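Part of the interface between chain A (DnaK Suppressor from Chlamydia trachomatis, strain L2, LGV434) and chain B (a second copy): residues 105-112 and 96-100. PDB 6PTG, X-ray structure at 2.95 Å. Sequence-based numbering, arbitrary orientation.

Chain A (105-112) LARLMAIP
Chain B (96-100) CDVSG

Helix residues Leu A105 to Ala A110 of chain A pack against an irregular loop of chain B, with Val B98 at the centre; its CA lies 4.3 Å from that of Arg A107. Helical hydrogen bonds run from Met A109 N, Ala A110 N and Ile A111 N to the carbonyls four residues earlier, and Ile A111 (phi/psi -121/84) is the first to leave helical geometry. Val B98 (chi1 t) sets its methyls against the helix and the residue after it: CG1 meets Ala A110 CB at 3.6 Å and Ile A111 (m,t) CD1 at 3.7 Å, while CG2 lies 3.7 Å from Ala A106 O. The CA-to-CB bond of Arg A107 points sideways to the loop, and the extended chain (t,t,t, chi4 89°) brings NH1 to Val B98 O, a 2.7 Å hydrogen bond that reaches the guanidinium at its edge; NE and NH2 are bonded elsewhere in the structure. Ala A106 CB stands 4.5 Å from Asp B97 CB. The loop is held by Gly B100 N to Cys B96 O (2.8 Å) and by Cys B96 SG (chi1 t), which accepts Ser B99 N at 3.5 Å and, weakly, Val B98 N at 3.5 Å. CA-to-CB of Ser B99 (chi1 p) points away from the chain A stretch, as that of Leu A108 (m,t) does from the loop; Gly B100 has positive phi.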

# COMPACT_ATOMS: atom_id res chain seq x y z
N LEU A 105 5.60 1.49 -2.62
CA LEU A 105 5.58 0.22 -3.34
C LEU A 105 4.46 -0.68 -2.84
O LEU A 105 3.85 -1.42 -3.62
CB LEU A 105 6.95 -0.47 -3.22
CG LEU A 105 7.15 -1.85 -3.85
CD1 LEU A 105 6.67 -1.90 -5.30
CD2 LEU A 105 8.62 -2.26 -3.76
N ALA A 106 4.16 -0.63 -1.54
CA ALA A 106 3.05 -1.41 -1.01
C ALA A 106 1.73 -1.03 -1.68
O ALA A 106 0.90 -1.90 -1.97
CB ALA A 106 2.94 -1.22 0.50
N ARG A 107 1.52 0.27 -1.91
CA ARG A 107 0.31 0.73 -2.58
C ARG A 107 0.25 0.25 -4.03
O ARG A 107 -0.81 -0.17 -4.51
CB ARG A 107 0.24 2.25 -2.50
CG ARG A 107 -1.00 2.85 -3.13
CD ARG A 107 -1.16 4.29 -2.69
NE ARG A 107 -2.01 5.04 -3.59
CZ ARG A 107 -3.33 5.13 -3.48
NH1 ARG A 107 -3.95 4.50 -2.49
NH2 ARG A 107 -4.03 5.84 -4.34
N LEU A 108 1.38 0.33 -4.75
CA LEU A 108 1.41 -0.14 -6.13
C LEU A 108 1.24 -1.65 -6.19
O LEU A 108 0.59 -2.17 -7.11
CB LEU A 108 2.71 0.28 -6.81
CG LEU A 108 2.92 1.78 -6.98
CD1 LEU A 108 4.35 2.08 -7.40
CD2 LEU A 108 1.94 2.32 -8.01
N MET A 109 1.83 -2.38 -5.24
CA MET A 109 1.73 -3.83 -5.24
C MET A 109 0.28 -4.27 -5.07
O MET A 109 -0.19 -5.18 -5.75
CB MET A 109 2.61 -4.40 -4.13
CG MET A 109 2.73 -5.91 -4.15
SD MET A 109 3.58 -6.45 -5.64
CE MET A 109 5.06 -5.46 -5.55
N ALA A 110 -0.45 -3.61 -4.17
CA ALA A 110 -1.85 -3.94 -3.96
C ALA A 110 -2.74 -3.33 -5.04
O ALA A 110 -3.65 -4.00 -5.54
CB ALA A 110 -2.29 -3.46 -2.57
N ILE A 111 -2.48 -2.09 -5.42
CA ILE A 111 -3.31 -1.37 -6.39
C ILE A 111 -2.43 -0.96 -7.56
O ILE A 111 -1.94 0.18 -7.61
CB ILE A 111 -3.98 -0.15 -5.74
CG1 ILE A 111 -4.62 -0.54 -4.41
CG2 ILE A 111 -5.03 0.46 -6.66
CD1 ILE A 111 -5.42 0.58 -3.77
N PRO A 112 -2.21 -1.84 -8.54
CA PRO A 112 -1.25 -1.52 -9.62
C PRO A 112 -1.68 -0.36 -10.51
O PRO A 112 -0.83 0.16 -11.24
CB PRO A 112 -1.14 -2.83 -10.39
CG PRO A 112 -2.44 -3.52 -10.12
CD PRO A 112 -2.79 -3.18 -8.71
N CYS B 96 -3.77 2.80 6.86
CA CYS B 96 -3.44 1.75 5.91
C CYS B 96 -2.45 2.26 4.86
O CYS B 96 -2.67 3.28 4.21
CB CYS B 96 -4.72 1.25 5.25
SG CYS B 96 -4.51 -0.07 4.06
N ASP B 97 -1.33 1.54 4.71
CA ASP B 97 -0.32 1.89 3.72
C ASP B 97 -0.84 1.82 2.29
O ASP B 97 -0.27 2.46 1.40
CB ASP B 97 0.91 0.98 3.85
CG ASP B 97 1.93 1.50 4.86
OD1 ASP B 97 1.74 2.61 5.41
OD2 ASP B 97 2.91 0.78 5.12
N VAL B 98 -1.88 1.03 2.04
CA VAL B 98 -2.41 0.87 0.69
C VAL B 98 -3.51 1.88 0.40
O VAL B 98 -3.47 2.58 -0.62
CB VAL B 98 -2.92 -0.57 0.48
CG1 VAL B 98 -3.66 -0.68 -0.83
CG2 VAL B 98 -1.76 -1.55 0.52
N SER B 99 -4.50 1.98 1.28
CA SER B 99 -5.70 2.76 1.02
C SER B 99 -5.78 4.05 1.82
O SER B 99 -6.58 4.92 1.46
CB SER B 99 -6.94 1.93 1.34
OG SER B 99 -6.99 1.62 2.73
N GLY B 100 -4.98 4.20 2.87
CA GLY B 100 -5.14 5.33 3.77
C GLY B 100 -6.33 5.23 4.71
O GLY B 100 -6.59 6.19 5.44